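PDB 2ZZR: unsaturated glucuronyl hydrolase from Streptococcus agalactiae, which hydrolyses unsaturated hyaluronate, chondroitin and heparin disaccharides, releasing the 4-deoxy-4,5-didehydro uronic acid from the non-reducing end by cleaving 1,3- or 1,4-glycosidic bonds. Local coordinates for residues N276-L279 / N280-E284; K332-M335 / H336-R340. One frame throughout, in Å; residues are numbered along the deposited sequence.

In the fold
Contacts 1 and 2 are both local, three to five residues along the chain, but they sit at different points of their helices. Contact 1 closes the C-terminal end of helix 265-280, where the chain turns into a loop; contact 2 lies within helix 328-346, which continues beyond it at both ends. Both are largely buried, the centre of each about 18 Å from the centre of the chain, and they touch: Met338 CE comes within 3.7 Å of Phe278 CE2, and Leu279 CD2 lies 4.0 Å from Ala334 CB. Contact 1 adds a guanidinium-ring stack and i to i+3 turns; contact 2 keeps regular i to i+4 bonds, two of them doubled by side-chain donors.

Contact 1: N276-L279 / N280-E284; sequences NYFL and NRLPE
Arg281 lays its guanidinium over one face of the Tyr277 ring: the planes are 8° apart and Arg281 CZ stands 3.6 Å from the ring centroid, which satisfies both stacking and cation-pi geometry. The overlap is offset toward the ring's rim, with CE1 of Tyr277 under the centre of the guanidinium. Further back, the methylene CD of Arg281 makes a CH-pi contact over the same ring. The same side chain grips the backbone, its NH1 reaching Tyr277 O at 2.9 Å in the carbonyl plane, on a lone pair. That bond and the stack limit rotation of the guanidinium. With CG anti to the backbone N (chi1 -178°), the Tyr277 ring stands out from the helix beside Arg281.

These contacts mark the C-terminal end of helix 265-280 in the alpha-barrel fold of this family 88 glycoside hydrolase. Asn280 N still makes the i to i+4 bond to Asn276 O (2.9 Å), but Arg281 N turns to Phe278 O at 3.0 Å and Leu282 N to Leu279 O at 3.2 Å, both donors standing well above the carbonyl planes. On the apolar side, CD2 of Leu282 meets Phe278 CE2 at 3.6 Å, while the Leu282 and Leu279 side chains lie side by side, CD1 to CD2 3.9 Å. The Phe278 side chain is about 7 Å from that of Arg246, which probably binds substrate.

Second-shell residues hold the polar ends: Glu9 forms a salt bridge with NH1 of Arg281 and accepts from ND2 of Asn280, and Ser243 bonds the Tyr277 hydroxyl. Arg16 reaches the carbonyls of Leu279 and Leu282.

Contact 2: K332-M335 / H336-R340; sequences KYAM and HTMLR
His336 lies side by side with Lys332, one helical turn earlier, its imidazole edge set against the Lys332 carbonyl. The setting is an interior turn of helix 328-346, one of the helices of the alpha-barrel, its regularity evident in the i to i+4 ladder: Met338 N bonds Ala334 O at 3.0 Å and Leu339 N bonds Met335 O at 2.9 Å. Two rungs are doubled. Lys332 O accepts from His336 N and, at 3.0 Å, from His336 ND1, on opposite faces of the carbonyl plane. The oxygen is close to the imidazole plane (12° out), while ND1 stands 40° out of the carbonyl plane, away from a lone pair. This bond requires a proton on ND1 and restrains the ring's rotation.

The Lys332 ammonium and the imidazole nitrogens make no direct polar contact, NZ lying 5.1 Å from His336 NE2. Across the helix, Met338 and Ala334 face helix 265-280; SD of Met338 lies over the Ala334 carbonyl oxygen and CG just beyond it, CG 3.1 Å from Ala334 O. Met335 points elsewhere, packing on Ile314 and Leu318 of helix 304-318 and on Phe389 of helix 376-390, whose ring also meets that of His336.

The second doubled rung is at Thr337, modelled in two conformers. With OG1 anti to its own carbonyl carbon (chi1 -45°), the hydroxyl folds back along the helix. Ser20 OG is a second partner of OG1; in this conformer Thr337 OG1 donates to Tyr333 O at 2.7 Å, from the carbonyl face opposite to Thr337 N.

Contact 1: N276-L279 / N280-E284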
ATOM      1  N   ASN A 276     -15.064  -5.066   5.533  1.00 13.97           N
ATOM      2  CA  ASN A 276     -15.865  -6.166   6.075  1.00 14.63           C
ATOM      3  C   ASN A 276     -15.723  -7.399   5.194  1.00 14.84           C
ATOM      4  O   ASN A 276     -15.640  -8.509   5.695  1.00 15.35           O
ATOM      5  CB  ASN A 276     -17.331  -5.772   6.232  1.00 14.74           C
ATOM      6  CG  ASN A 276     -17.535  -4.686   7.277  1.00 15.49           C
ATOM      7  OD1 ASN A 276     -16.568  -4.190   7.861  1.00 14.87           O
ATOM      8  ND2 ASN A 276     -18.792  -4.310   7.515  1.00 14.21           N
ATOM      9  N   TYR A 277     -15.666  -7.178   3.885  1.00 15.11           N
ATOM     10  CA  TYR A 277     -15.448  -8.253   2.916  1.00 15.72           C
ATOM     11  C   TYR A 277     -14.135  -8.981   3.218  1.00 15.75           C
ATOM     12  O   TYR A 277     -14.085 -10.215   3.260  1.00 15.80           O
ATOM     13  CB  TYR A 277     -15.438  -7.664   1.510  1.00 16.08           C
ATOM     14  CG  TYR A 277     -15.271  -8.679   0.406  1.00 16.84           C
ATOM     15  CD1 TYR A 277     -16.384  -9.197  -0.260  1.00 17.68           C
ATOM     16  CD2 TYR A 277     -14.001  -9.104   0.013  1.00 17.02           C
ATOM     17  CE1 TYR A 277     -16.230 -10.132  -1.290  1.00 18.38           C
ATOM     18  CE2 TYR A 277     -13.838 -10.035  -1.012  1.00 18.38           C
ATOM     19  CZ  TYR A 277     -14.954 -10.546  -1.652  1.00 18.34           C
ATOM     20  OH  TYR A 277     -14.792 -11.465  -2.667  1.00 18.76           O
ATOM     21  N   PHE A 278     -13.082  -8.197   3.445  1.00 15.54           N
ATOM     22  CA  PHE A 278     -11.751  -8.708   3.745  1.00 15.41           C
ATOM     23  C   PHE A 278     -11.772  -9.464   5.069  1.00 15.43           C
ATOM     24  O   PHE A 278     -11.355 -10.622   5.130  1.00 15.44           O
ATOM     25  CB  PHE A 278     -10.762  -7.530   3.775  1.00 15.26           C
ATOM     26  CG  PHE A 278      -9.306  -7.925   3.840  1.00 15.22           C
ATOM     27  CD1 PHE A 278      -8.581  -8.173   2.675  1.00 14.97           C
ATOM     28  CD2 PHE A 278      -8.643  -7.980   5.064  1.00 15.37           C
ATOM     29  CE1 PHE A 278      -7.221  -8.514   2.730  1.00 15.41           C
ATOM     30  CE2 PHE A 278      -7.281  -8.319   5.129  1.00 15.80           C
ATOM     31  CZ  PHE A 278      -6.573  -8.581   3.958  1.00 15.09           C
ATOM     32  N   LEU A 279     -12.303  -8.827   6.117  1.00 15.21           N
ATOM     33  CA  LEU A 279     -12.332  -9.432   7.446  1.00 15.09           C
ATOM     34  C   LEU A 279     -13.053 -10.776   7.437  1.00 15.69           C
ATOM     35  O   LEU A 279     -12.592 -11.728   8.064  1.00 15.74           O
ATOM     36  CB  LEU A 279     -12.985  -8.495   8.465  1.00 15.27           C
ATOM     37  CG  LEU A 279     -12.238  -7.186   8.763  1.00 14.64           C
ATOM     38  CD1 LEU A 279     -13.053  -6.339   9.742  1.00 15.27           C
ATOM     39  CD2 LEU A 279     -10.821  -7.438   9.288  1.00 13.99           C
ATOM     40  N   ASN A 280     -14.169 -10.841   6.708  1.00 16.13           N
ATOM     41  CA  ASN A 280     -14.998 -12.051   6.650  1.00 16.62           C
ATOM     42  C   ASN A 280     -14.318 -13.227   5.956  1.00 17.43           C
ATOM     43  O   ASN A 280     -14.738 -14.381   6.116  1.00 17.71           O
ATOM     44  CB  ASN A 280     -16.339 -11.746   5.981  1.00 16.55           C
ATOM     45  CG  ASN A 280     -17.281 -10.985   6.893  1.00 15.84           C
ATOM     46  OD1 ASN A 280     -17.083 -10.941   8.103  1.00 18.04           O
ATOM     47  ND2 ASN A 280     -18.313 -10.390   6.315  1.00 16.11           N
ATOM     48  N   ARG A 281     -13.267 -12.930   5.199  1.00 17.72           N
ATOM     49  CA  ARG A 281     -12.555 -13.959   4.450  1.00 18.64           C
ATOM     50  C   ARG A 281     -11.161 -14.269   4.998  1.00 19.10           C
ATOM     51  O   ARG A 281     -10.388 -15.005   4.379  1.00 19.70           O
ATOM     52  CB  ARG A 281     -12.537 -13.606   2.965  1.00 18.51           C
ATOM     53  CG  ARG A 281     -13.908 -13.772   2.328  1.00 18.75           C
ATOM     54  CD  ARG A 281     -14.083 -12.957   1.062  1.00 19.43           C
ATOM     55  NE  ARG A 281     -15.455 -13.064   0.550  1.00 19.36           N
ATOM     56  CZ  ARG A 281     -16.511 -12.420   1.053  1.00 20.17           C
ATOM     57  NH1 ARG A 281     -16.377 -11.599   2.092  1.00 18.79           N
ATOM     58  NH2 ARG A 281     -17.711 -12.588   0.504  1.00 19.77           N
ATOM     59  N   LEU A 282     -10.861 -13.721   6.177  1.00 19.11           N
ATOM     60  CA  LEU A 282      -9.637 -14.050   6.909  1.00 19.85           C
ATOM     61  C   LEU A 282      -9.746 -15.423   7.571  1.00 20.37           C
ATOM     62  O   LEU A 282     -10.817 -15.786   8.064  1.00 20.55           O
ATOM     63  CB  LEU A 282      -9.338 -12.996   7.983  1.00 19.55           C
ATOM     64  CG  LEU A 282      -8.949 -11.589   7.517  1.00 19.82           C
ATOM     65  CD1 LEU A 282      -8.731 -10.697   8.724  1.00 20.38           C
ATOM     66  CD2 LEU A 282      -7.707 -11.603   6.630  1.00 19.47           C
ATOM     67  N   PRO A 283      -8.637 -16.187   7.595  1.00 21.07           N
ATOM     68  CA  PRO A 283      -8.620 -17.490   8.271  1.00 21.62           C
ATOM     69  C   PRO A 283      -8.452 -17.364   9.784  1.00 22.23           C
ATOM     70  O   PRO A 283      -8.477 -16.253  10.321  1.00 22.41           O
ATOM     71  CB  PRO A 283      -7.388 -18.163   7.665  1.00 21.67           C
ATOM     72  CG  PRO A 283      -6.453 -17.029   7.441  1.00 21.27           C
ATOM     73  CD  PRO A 283      -7.332 -15.885   6.975  1.00 21.03           C
ATOM     74  N   GLU A 284      -8.267 -18.499  10.460  1.00 22.82           N
ATOM     75  CA  GLU A 284      -8.190 -18.549  11.922  1.00 23.38           C
ATOM     76  C   GLU A 284      -7.186 -17.569  12.544  1.00 22.78           C
ATOM     77  O   GLU A 284      -7.500 -16.924  13.547  1.00 22.87           O
ATOM     78  CB  GLU A 284      -7.910 -19.985  12.395  1.00 23.88           C
ATOM     79  CG  GLU A 284      -8.377 -20.297  13.819  1.00 27.30           C
ATOM     80  CD  GLU A 284      -7.460 -19.739  14.898  1.00 31.48           C
ATOM     81  OE1 GLU A 284      -6.229 -19.661  14.672  1.00 33.61           O
ATOM     82  OE2 GLU A 284      -7.975 -19.380  15.983  1.00 34.20           O
TER

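Contact 2: K332-M335 / H336-R340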
ATOM      1  N   LYS A 332     -11.023  -1.729  15.542  1.00 13.60           N
ATOM      2  CA  LYS A 332      -9.855  -1.531  16.400  1.00 13.60           C
ATOM      3  C   LYS A 332      -9.276  -2.874  16.841  1.00 13.72           C
ATOM      4  O   LYS A 332      -8.069  -3.108  16.753  1.00 13.56           O
ATOM      5  CB  LYS A 332     -10.203  -0.678  17.626  1.00 13.33           C
ATOM      6  CG  LYS A 332      -9.031  -0.440  18.575  1.00 14.20           C
ATOM      7  CD  LYS A 332      -9.532  -0.186  19.997  1.00 15.06           C
ATOM      8  CE  LYS A 332      -8.378  -0.111  20.989  1.00 16.60           C
ATOM      9  NZ  LYS A 332      -7.650   1.179  20.891  1.00 16.20           N
ATOM     10  N   TYR A 333     -10.147  -3.754  17.316  1.00 14.09           N
ATOM     11  CA  TYR A 333      -9.704  -5.054  17.777  1.00 14.72           C
ATOM     12  C   TYR A 333      -9.230  -5.922  16.620  1.00 14.58           C
ATOM     13  O   TYR A 333      -8.261  -6.660  16.771  1.00 14.97           O
ATOM     14  CB  TYR A 333     -10.782  -5.732  18.625  1.00 15.58           C
ATOM     15  CG  TYR A 333     -10.719  -5.270  20.059  1.00 16.50           C
ATOM     16  CD1 TYR A 333     -11.282  -4.047  20.448  1.00 16.56           C
ATOM     17  CD2 TYR A 333     -10.055  -6.028  21.021  1.00 17.70           C
ATOM     18  CE1 TYR A 333     -11.204  -3.607  21.766  1.00 18.59           C
ATOM     19  CE2 TYR A 333      -9.971  -5.597  22.343  1.00 18.33           C
ATOM     20  CZ  TYR A 333     -10.545  -4.387  22.707  1.00 18.28           C
ATOM     21  OH  TYR A 333     -10.458  -3.962  24.011  1.00 19.29           O
ATOM     22  N   ALA A 334      -9.880  -5.789  15.468  1.00 14.73           N
ATOM     23  CA  ALA A 334      -9.468  -6.502  14.254  1.00 14.17           C
ATOM     24  C   ALA A 334      -8.034  -6.162  13.853  1.00 14.40           C
ATOM     25  O   ALA A 334      -7.235  -7.056  13.606  1.00 14.55           O
ATOM     26  CB  ALA A 334     -10.431  -6.232  13.102  1.00 14.33           C
ATOM     27  N   MET A 335      -7.693  -4.876  13.803  1.00 14.24           N
ATOM     28  CA  MET A 335      -6.334  -4.503  13.397  1.00 14.43           C
ATOM     29  C   MET A 335      -5.272  -4.952  14.409  1.00 14.56           C
ATOM     30  O   MET A 335      -4.173  -5.334  14.019  1.00 14.47           O
ATOM     31  CB  MET A 335      -6.222  -3.012  13.057  1.00 14.48           C
ATOM     32  CG  MET A 335      -6.364  -2.069  14.225  1.00 14.69           C
ATOM     33  SD  MET A 335      -5.989  -0.387  13.721  1.00 14.46           S
ATOM     34  CE  MET A 335      -6.097   0.403  15.337  1.00 14.25           C
ATOM     35  N   HIS A 336      -5.612  -4.925  15.696  1.00 15.10           N
ATOM     36  CA  HIS A 336      -4.732  -5.459  16.741  1.00 15.74           C
ATOM     37  C   HIS A 336      -4.479  -6.962  16.583  1.00 16.19           C
ATOM     38  O   HIS A 336      -3.331  -7.403  16.708  1.00 16.44           O
ATOM     39  CB  HIS A 336      -5.296  -5.165  18.131  1.00 15.76           C
ATOM     40  CG  HIS A 336      -4.891  -3.832  18.679  1.00 15.78           C
ATOM     41  ND1 HIS A 336      -5.499  -2.654  18.306  1.00 17.30           N
ATOM     42  CD2 HIS A 336      -3.940  -3.496  19.582  1.00 15.87           C
ATOM     43  CE1 HIS A 336      -4.945  -1.648  18.962  1.00 14.78           C
ATOM     44  NE2 HIS A 336      -3.999  -2.133  19.744  1.00 17.83           N
ATOM     45  N   THR A 337      -5.542  -7.727  16.317  1.00 16.63           N
ATOM     46  CA  THR A 337      -5.429  -9.177  16.144  0.50 17.07           C
ATOM     47  C   THR A 337      -4.567  -9.520  14.929  1.00 17.28           C
ATOM     48  O   THR A 337      -3.699 -10.397  15.000  1.00 17.24           O
ATOM     49  CB  THR A 337      -6.813  -9.845  15.986  0.50 17.21           C
ATOM     50  OG1 THR A 337      -7.716  -9.326  16.969  0.50 18.48           O
ATOM     51  CG2 THR A 337      -6.703 -11.354  16.159  0.50 17.04           C
ATOM     52  N   MET A 338      -4.815  -8.818  13.824  1.00 16.89           N
ATOM     53  CA  MET A 338      -4.093  -9.023  12.572  1.00 17.08           C
ATOM     54  C   MET A 338      -2.613  -8.685  12.737  1.00 16.88           C
ATOM     55  O   MET A 338      -1.743  -9.467  12.351  1.00 16.77           O
ATOM     56  CB  MET A 338      -4.730  -8.187  11.459  1.00 16.48           C
ATOM     57  CG  MET A 338      -6.178  -8.591  11.134  1.00 17.11           C
ATOM     58  SD  MET A 338      -7.108  -7.271  10.312  1.00 18.71           S
ATOM     59  CE  MET A 338      -6.479  -7.454   8.651  1.00 17.18           C
ATOM     60  N   LEU A 339      -2.330  -7.527  13.332  1.00 16.56           N
ATOM     61  CA  LEU A 339      -0.949  -7.123  13.560  1.00 16.49           C
ATOM     62  C   LEU A 339      -0.248  -8.060  14.549  1.00 17.17           C
ATOM     63  O   LEU A 339       0.927  -8.391  14.361  1.00 17.16           O
ATOM     64  CB  LEU A 339      -0.867  -5.662  14.018  1.00 16.24           C
ATOM     65  CG  LEU A 339       0.526  -5.017  14.118  1.00 15.70           C
ATOM     66  CD1 LEU A 339       1.371  -5.175  12.837  1.00 15.12           C
ATOM     67  CD2 LEU A 339       0.398  -3.550  14.494  1.00 16.30           C
ATOM     68  N   ARG A 340      -0.965  -8.483  15.591  1.00 17.77           N
ATOM     69  CA  ARG A 340      -0.413  -9.449  16.549  1.00 18.71           C
ATOM     70  C   ARG A 340       0.047 -10.719  15.831  1.00 18.82           C
ATOM     71  O   ARG A 340       1.162 -11.189  16.056  1.00 18.95           O
ATOM     72  CB  ARG A 340      -1.417  -9.811  17.645  1.00 18.56           C
ATOM     73  CG  ARG A 340      -0.860 -10.845  18.633  1.00 19.19           C
ATOM     74  CD  ARG A 340      -1.838 -11.209  19.739  1.00 19.30           C
ATOM     75  NE  ARG A 340      -2.088 -10.103  20.664  1.00 20.01           N
ATOM     76  CZ  ARG A 340      -1.225  -9.665  21.582  1.00 21.05           C
ATOM     77  NH1 ARG A 340      -0.028 -10.224  21.711  1.00 20.76           N
ATOM     78  NH2 ARG A 340      -1.561  -8.656  22.375  1.00 21.76           N
TER